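Local coordinates for CELL division protein FTSZ (PDB 4B45), which binds GTP and, as a tubulin-like cytoskeletal protein of an archaeon, takes part in controlling cell shape, at residues Gly191-Ala196 with Ala311-Leu316; Thr216-Gly221 with Gln297-Asp302. All coordinates share one frame; numbering follows the deposited sequence.

Interaction 1: Gly191-Ala196 with Ala311-Leu316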
ATOM      1  N   GLY A 191       5.065  -3.622   4.786  1.00 39.19           N
ATOM      2  CA  GLY A 191       5.961  -4.706   5.149  1.00 34.61           C
ATOM      3  C   GLY A 191       5.585  -5.381   6.462  1.00 48.35           C
ATOM      4  O   GLY A 191       5.600  -6.611   6.555  1.00 47.03           O
ATOM      5  N   LEU A 192       5.247  -4.579   7.478  1.00 42.39           N
ATOM      6  CA  LEU A 192       4.879  -5.113   8.780  1.00 37.66           C
ATOM      7  C   LEU A 192       3.565  -5.860   8.660  1.00 38.55           C
ATOM      8  O   LEU A 192       3.376  -6.897   9.285  1.00 46.21           O
ATOM      9  CB  LEU A 192       4.742  -3.989   9.823  1.00 35.34           C
ATOM     10  CG  LEU A 192       6.049  -3.387  10.329  1.00 42.34           C
ATOM     11  CD1 LEU A 192       5.780  -2.211  11.271  1.00 43.98           C
ATOM     12  CD2 LEU A 192       6.937  -4.431  10.991  1.00 41.42           C
ATOM     13  N   LEU A 193       2.650  -5.322   7.860  1.00 38.11           N
ATOM     14  CA  LEU A 193       1.376  -5.991   7.632  1.00 40.29           C
ATOM     15  C   LEU A 193       1.597  -7.355   6.985  1.00 46.09           C
ATOM     16  O   LEU A 193       0.983  -8.350   7.375  1.00 48.27           O
ATOM     17  CB  LEU A 193       0.483  -5.131   6.752  1.00 40.69           C
ATOM     18  CG  LEU A 193      -0.826  -5.782   6.321  1.00 47.15           C
ATOM     19  CD1 LEU A 193      -1.782  -5.763   7.480  1.00 50.06           C
ATOM     20  CD2 LEU A 193      -1.425  -5.075   5.105  1.00 42.94           C
ATOM     21  N   LEU A 194       2.488  -7.395   5.998  1.00 39.29           N
ATOM     22  CA  LEU A 194       2.832  -8.632   5.326  1.00 40.69           C
ATOM     23  C   LEU A 194       3.589  -9.575   6.244  1.00 44.50           C
ATOM     24  O   LEU A 194       3.412 -10.793   6.176  1.00 48.61           O
ATOM     25  CB  LEU A 194       3.673  -8.339   4.073  1.00 48.87           C
ATOM     26  CG  LEU A 194       3.029  -7.480   2.980  1.00 45.77           C
ATOM     27  CD1 LEU A 194       4.047  -7.144   1.884  1.00 46.81           C
ATOM     28  CD2 LEU A 194       1.811  -8.176   2.385  1.00 42.36           C
ATOM     29  N   ALA A 195       4.434  -9.019   7.109  1.00 40.95           N
ATOM     30  CA  ALA A 195       5.269  -9.846   7.978  1.00 43.63           C
ATOM     31  C   ALA A 195       4.503 -10.514   9.127  1.00 43.83           C
ATOM     32  O   ALA A 195       4.881 -11.603   9.585  1.00 47.52           O
ATOM     33  CB  ALA A 195       6.416  -9.027   8.537  1.00 44.65           C
ATOM     34  N   ALA A 196       3.440  -9.863   9.590  1.00 43.58           N
ATOM     35  CA  ALA A 196       2.667 -10.354  10.740  1.00 47.95           C
ATOM     36  C   ALA A 196       2.186 -11.789  10.531  1.00 54.13           C
ATOM     37  O   ALA A 196       2.125 -12.579  11.474  1.00 56.83           O
ATOM     38  CB  ALA A 196       1.489  -9.446  11.009  1.00 39.60           C
ATOM     39  N   ALA A 311       3.311  -0.675  18.754  1.00 42.75           N
ATOM     40  CA  ALA A 311       2.630   0.034  17.685  1.00 46.83           C
ATOM     41  C   ALA A 311       1.302  -0.612  17.378  1.00 42.98           C
ATOM     42  O   ALA A 311       1.125  -1.803  17.611  1.00 46.76           O
ATOM     43  CB  ALA A 311       3.498   0.105  16.430  1.00 43.05           C
ATOM     44  N   SER A 312       0.370   0.195  16.881  1.00 41.78           N
ATOM     45  CA  SER A 312      -0.863  -0.309  16.311  1.00 40.91           C
ATOM     46  C   SER A 312      -0.776  -0.148  14.800  1.00 41.31           C
ATOM     47  O   SER A 312      -0.425   0.919  14.275  1.00 38.79           O
ATOM     48  CB  SER A 312      -2.083   0.446  16.832  1.00 43.99           C
ATOM     49  OG  SER A 312      -2.187   0.329  18.239  1.00 67.93           O
ATOM     50  N   LEU A 313      -1.091  -1.223  14.106  1.00 39.53           N
ATOM     51  CA  LEU A 313      -1.113  -1.212  12.664  1.00 41.42           C
ATOM     52  C   LEU A 313      -2.538  -1.590  12.338  1.00 40.62           C
ATOM     53  O   LEU A 313      -2.973  -2.698  12.659  1.00 45.73           O
ATOM     54  CB  LEU A 313      -0.143  -2.260  12.150  1.00 43.11           C
ATOM     55  CG  LEU A 313       0.125  -2.394  10.660  1.00 43.30           C
ATOM     56  CD1 LEU A 313       0.940  -1.196  10.159  1.00 45.59           C
ATOM     57  CD2 LEU A 313       0.867  -3.702  10.415  1.00 47.85           C
ATOM     58  N   VAL A 314      -3.287  -0.657  11.762  1.00 36.69           N
ATOM     59  CA  VAL A 314      -4.703  -0.892  11.486  1.00 39.03           C
ATOM     60  C   VAL A 314      -5.044  -0.818  10.004  1.00 44.84           C
ATOM     61  O   VAL A 314      -4.962   0.246   9.403  1.00 41.37           O
ATOM     62  CB  VAL A 314      -5.585   0.118  12.218  1.00 39.62           C
ATOM     63  CG1 VAL A 314      -7.038  -0.133  11.881  1.00 44.45           C
ATOM     64  CG2 VAL A 314      -5.364   0.012  13.735  1.00 38.64           C
ATOM     65  N   LEU A 315      -5.448  -1.952   9.433  1.00 39.49           N
ATOM     66  CA  LEU A 315      -5.897  -2.026   8.049  1.00 38.57           C
ATOM     67  C   LEU A 315      -7.393  -1.785   8.015  1.00 41.25           C
ATOM     68  O   LEU A 315      -8.139  -2.416   8.762  1.00 36.49           O
ATOM     69  CB  LEU A 315      -5.580  -3.410   7.454  1.00 40.47           C
ATOM     70  CG  LEU A 315      -6.076  -3.666   6.022  1.00 46.73           C
ATOM     71  CD1 LEU A 315      -5.418  -2.700   5.017  1.00 31.51           C
ATOM     72  CD2 LEU A 315      -5.882  -5.135   5.593  1.00 44.33           C
ATOM     73  N   LEU A 316      -7.830  -0.852   7.175  1.00 40.56           N
ATOM     74  CA  LEU A 316      -9.250  -0.565   7.024  1.00 37.67           C
ATOM     75  C   LEU A 316      -9.690  -0.913   5.618  1.00 39.52           C
ATOM     76  O   LEU A 316      -9.182  -0.349   4.647  1.00 45.36           O
ATOM     77  CB  LEU A 316      -9.519   0.912   7.296  1.00 38.28           C
ATOM     78  CG  LEU A 316      -9.044   1.403   8.665  1.00 43.50           C
ATOM     79  CD1 LEU A 316      -8.590   2.835   8.599  1.00 43.58           C
ATOM     80  CD2 LEU A 316     -10.162   1.250   9.682  1.00 37.73           C
TER

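Interaction 2: Thr216-Gly221 with Gln297-Asp302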
ATOM      1  N   THR A 216     -10.225  -9.063   5.673  1.00 38.60           N
ATOM      2  CA  THR A 216     -10.393  -7.626   5.832  1.00 45.02           C
ATOM      3  C   THR A 216     -10.560  -6.927   4.475  1.00 47.05           C
ATOM      4  O   THR A 216     -11.425  -6.059   4.308  1.00 46.44           O
ATOM      5  CB  THR A 216      -9.210  -7.010   6.620  1.00 46.71           C
ATOM      6  OG1 THR A 216      -9.138  -7.618   7.920  1.00 51.72           O
ATOM      7  CG2 THR A 216      -9.391  -5.508   6.788  1.00 37.60           C
ATOM      8  N   LEU A 217      -9.740  -7.319   3.502  1.00 48.68           N
ATOM      9  CA  LEU A 217      -9.773  -6.713   2.171  1.00 45.67           C
ATOM     10  C   LEU A 217     -10.846  -7.304   1.255  1.00 51.74           C
ATOM     11  O   LEU A 217     -11.104  -6.769   0.172  1.00 47.91           O
ATOM     12  CB  LEU A 217      -8.405  -6.850   1.506  1.00 47.71           C
ATOM     13  CG  LEU A 217      -7.326  -6.066   2.248  1.00 49.44           C
ATOM     14  CD1 LEU A 217      -5.952  -6.360   1.701  1.00 43.48           C
ATOM     15  CD2 LEU A 217      -7.656  -4.562   2.189  1.00 46.31           C
ATOM     16  N   ARG A 218     -11.478  -8.388   1.709  1.00 43.93           N
ATOM     17  CA  ARG A 218     -12.406  -9.170   0.896  1.00 52.74           C
ATOM     18  C   ARG A 218     -13.607  -8.372   0.387  1.00 55.53           C
ATOM     19  O   ARG A 218     -14.147  -8.657  -0.683  1.00 59.07           O
ATOM     20  CB  ARG A 218     -12.883 -10.385   1.696  1.00 56.78           C
ATOM     21  CG  ARG A 218     -13.501 -11.493   0.861  1.00 66.59           C
ATOM     22  CD  ARG A 218     -13.575 -12.798   1.657  1.00 66.56           C
ATOM     23  NE  ARG A 218     -14.405 -12.681   2.855  1.00 69.83           N
ATOM     24  CZ  ARG A 218     -14.489 -13.620   3.798  1.00 74.49           C
ATOM     25  NH1 ARG A 218     -13.784 -14.738   3.683  1.00 83.00           N
ATOM     26  NH2 ARG A 218     -15.272 -13.445   4.858  1.00 63.24           N
ATOM     27  N   SER A 219     -14.020  -7.378   1.161  1.00 50.29           N
ATOM     28  CA  SER A 219     -15.144  -6.527   0.793  1.00 62.43           C
ATOM     29  C   SER A 219     -14.892  -5.716  -0.488  1.00 66.73           C
ATOM     30  O   SER A 219     -15.834  -5.349  -1.198  1.00 67.14           O
ATOM     31  CB  SER A 219     -15.466  -5.587   1.953  1.00 67.89           C
ATOM     32  OG  SER A 219     -14.281  -5.209   2.633  1.00 70.35           O
ATOM     33  N   GLY A 220     -13.627  -5.433  -0.783  1.00 52.87           N
ATOM     34  CA  GLY A 220     -13.294  -4.697  -1.988  1.00 43.76           C
ATOM     35  C   GLY A 220     -13.239  -3.188  -1.822  1.00 48.16           C
ATOM     36  O   GLY A 220     -13.355  -2.645  -0.713  1.00 48.02           O
ATOM     37  N   GLY A 221     -13.035  -2.504  -2.941  1.00 41.68           N
ATOM     38  CA  GLY A 221     -12.976  -1.055  -2.961  1.00 39.46           C
ATOM     39  C   GLY A 221     -11.733  -0.512  -2.294  1.00 47.23           C
ATOM     40  O   GLY A 221     -10.706  -1.184  -2.224  1.00 48.46           O
ATOM     41  N   GLN A 297     -17.179  -6.050  11.293  1.00 41.26           N
ATOM     42  CA  GLN A 297     -16.134  -7.020  10.986  1.00 52.07           C
ATOM     43  C   GLN A 297     -14.767  -6.509  11.393  1.00 50.61           C
ATOM     44  O   GLN A 297     -13.880  -6.361  10.549  1.00 52.50           O
ATOM     45  CB  GLN A 297     -16.094  -7.323   9.490  1.00 57.49           C
ATOM     46  CG  GLN A 297     -17.412  -7.706   8.863  1.00 69.36           C
ATOM     47  CD  GLN A 297     -17.240  -8.050   7.397  1.00 82.32           C
ATOM     48  OE1 GLN A 297     -17.608  -7.272   6.511  1.00 84.75           O
ATOM     49  NE2 GLN A 297     -16.647  -9.213   7.133  1.00 84.18           N
ATOM     50  N   VAL A 298     -14.605  -6.220  12.680  1.00 39.56           N
ATOM     51  CA  VAL A 298     -13.316  -5.826  13.213  1.00 42.48           C
ATOM     52  C   VAL A 298     -12.608  -7.061  13.731  1.00 44.18           C
ATOM     53  O   VAL A 298     -13.093  -7.735  14.650  1.00 47.80           O
ATOM     54  CB  VAL A 298     -13.453  -4.795  14.359  1.00 43.89           C
ATOM     55  CG1 VAL A 298     -12.105  -4.569  15.026  1.00 39.96           C
ATOM     56  CG2 VAL A 298     -14.016  -3.490  13.834  1.00 49.61           C
ATOM     57  N   ARG A 299     -11.471  -7.362  13.118  1.00 43.33           N
ATOM     58  CA  ARG A 299     -10.625  -8.482  13.517  1.00 39.03           C
ATOM     59  C   ARG A 299      -9.405  -7.945  14.249  1.00 40.51           C
ATOM     60  O   ARG A 299      -9.052  -6.761  14.124  1.00 38.81           O
ATOM     61  CB  ARG A 299     -10.169  -9.266  12.273  1.00 35.02           C
ATOM     62  CG  ARG A 299     -11.301  -9.997  11.559  1.00 39.13           C
ATOM     63  CD  ARG A 299     -10.849 -10.620  10.232  1.00 42.51           C
ATOM     64  NE  ARG A 299     -11.787 -11.651   9.806  1.00 40.59           N
ATOM     65  CZ  ARG A 299     -12.902 -11.414   9.121  1.00 38.86           C
ATOM     66  NH1 ARG A 299     -13.217 -10.177   8.760  1.00 40.23           N
ATOM     67  NH2 ARG A 299     -13.702 -12.419   8.800  1.00 43.38           N
ATOM     68  N   GLY A 300      -8.727  -8.811  14.986  1.00 42.81           N
ATOM     69  CA  GLY A 300      -7.554  -8.362  15.711  1.00 45.08           C
ATOM     70  C   GLY A 300      -6.557  -9.463  15.974  1.00 49.28           C
ATOM     71  O   GLY A 300      -6.918 -10.632  16.043  1.00 56.57           O
ATOM     72  N   GLY A 301      -5.299  -9.080  16.133  1.00 43.20           N
ATOM     73  CA  GLY A 301      -4.261 -10.033  16.462  1.00 45.46           C
ATOM     74  C   GLY A 301      -3.011  -9.299  16.884  1.00 42.68           C
ATOM     75  O   GLY A 301      -2.889  -8.092  16.666  1.00 49.02           O
ATOM     76  N   ASP A 302      -2.079 -10.018  17.490  1.00 41.97           N
ATOM     77  CA  ASP A 302      -0.847  -9.392  17.954  1.00 49.33           C
ATOM     78  C   ASP A 302       0.353  -9.923  17.189  1.00 52.98           C
ATOM     79  O   ASP A 302       0.407 -11.097  16.838  1.00 55.02           O
ATOM     80  CB  ASP A 302      -0.656  -9.601  19.462  1.00 54.06           C
ATOM     81  CG  ASP A 302      -1.731  -8.913  20.287  1.00 64.81           C
ATOM     82  OD1 ASP A 302      -2.560  -8.179  19.692  1.00 63.67           O
ATOM     83  OD2 ASP A 302      -1.752  -9.116  21.525  1.00 69.94           O
TER
HETATM   84  O   HOH W   1     -11.708  -7.649   9.007  1.00 39.44           O

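Interaction 1: Gly191-Ala196 with Ala311-Leu316
Leu193 and Leu313 meet where helix 175-196 lies over one face of the sheet. The helix segment and the strand segment 311-316 run at right angles, with 9.7 Å between their axes. Leu193 can be followed outward. Leu193 CB lies 4.0 Å from Leu313 CD2. Its CG stands anti to the backbone N (chi1 174°), and this sends the branch on along the strand. Leu193 CD1 then settles between two strand residues, 4.5 Å from Leu315 CB and as far from Leu313 CD2. The other methyl, Leu193 CD2, faces the Leu315 methyls, with Leu315 CD2 4.5 Å from it. These outer contacts are loose.

The tighter fit comes from the strand. With CG anti to the backbone N (chi1 -175°) and chi2 at 71°, Leu313 turns CD2 toward the helix backbone. Leu313 CD2 comes within 3.5 Å of Leu193 N and lies 3.9 Å from Leu192 C. Leu192 CB is also 3.9 Å from Leu313 CD2. One methyl is thus pressed against the peptide that joins the two helix leucines. No hydrogen bond crosses the contact, and its four touching residues are all buried. Tyr227 of strand 222-231 packs beside Leu313, and Phe303 of strand 298-304 packs on Leu192.

The helix matches the long central helix of the tubulin/FtsZ fold, and this leucine patch is part of its packing on the C-terminal sheet.

Interaction 2: Thr216-Gly221 with Gln297-Asp302
A single water ties Thr216 to Arg299, and three groups of the protein hold it. It gives one hydrogen to Thr216 OG1 at 2.8 Å and another to Gln297 O at 3.0 Å. It accepts from Arg299 NH1, also at 3.0 Å, lying at the edge of the guanidinium and in its plane. In this tubulin/FtsZ-type C-terminal domain the contact sets helix 210-217 and the turn after it beside edge strand 298-304. No direct hydrogen bond joins the two segments.

Thr216 OG1 also bonds Glu212 O, one turn back in its helix. The Arg299 chain is extended from CG to NE. It slides past Thr216 in the opposite direction, and Arg299 CD passes 4.2 Å from Thr216 OG1. The last torsion (chi4 85°) swings the guanidinium out of line with the chain. Arg299 NE has a long, weak ion pair with Glu212 OE1, which may offset some of the charge here.

After Thr216 the chain makes a type I turn from Leu217 to Gly220, closed by a hydrogen bond from Gly220 N to Leu217 O. Arg218, on this turn, is exposed, and its guanidinium comes near that of Arg299. There two like charges come close, Arg218 NH2 lying 4.4 Å from Arg299 NH2.

Overall arrangement
From the N terminus the chain first runs through the GTPase region and then along helix 175-196, whose later part enters interaction 1. Helix 210-217 comes next, and Thr216 and the turn after it enter interaction 2. Strand 298-304 closes that loop, and strand 309-319 soon after closes the wider one. Interaction 2 is therefore nested inside interaction 1. Both involve the same sheet: 298-304 is an outermost strand and 309-319 an inner one, with 263-272 between them. The two contacts touch through Leu315, whose CD2 lies 3.7 Å from Thr216 CG2. Two successive helices thus meet two successive strands, one by leucine packing and the other through a water.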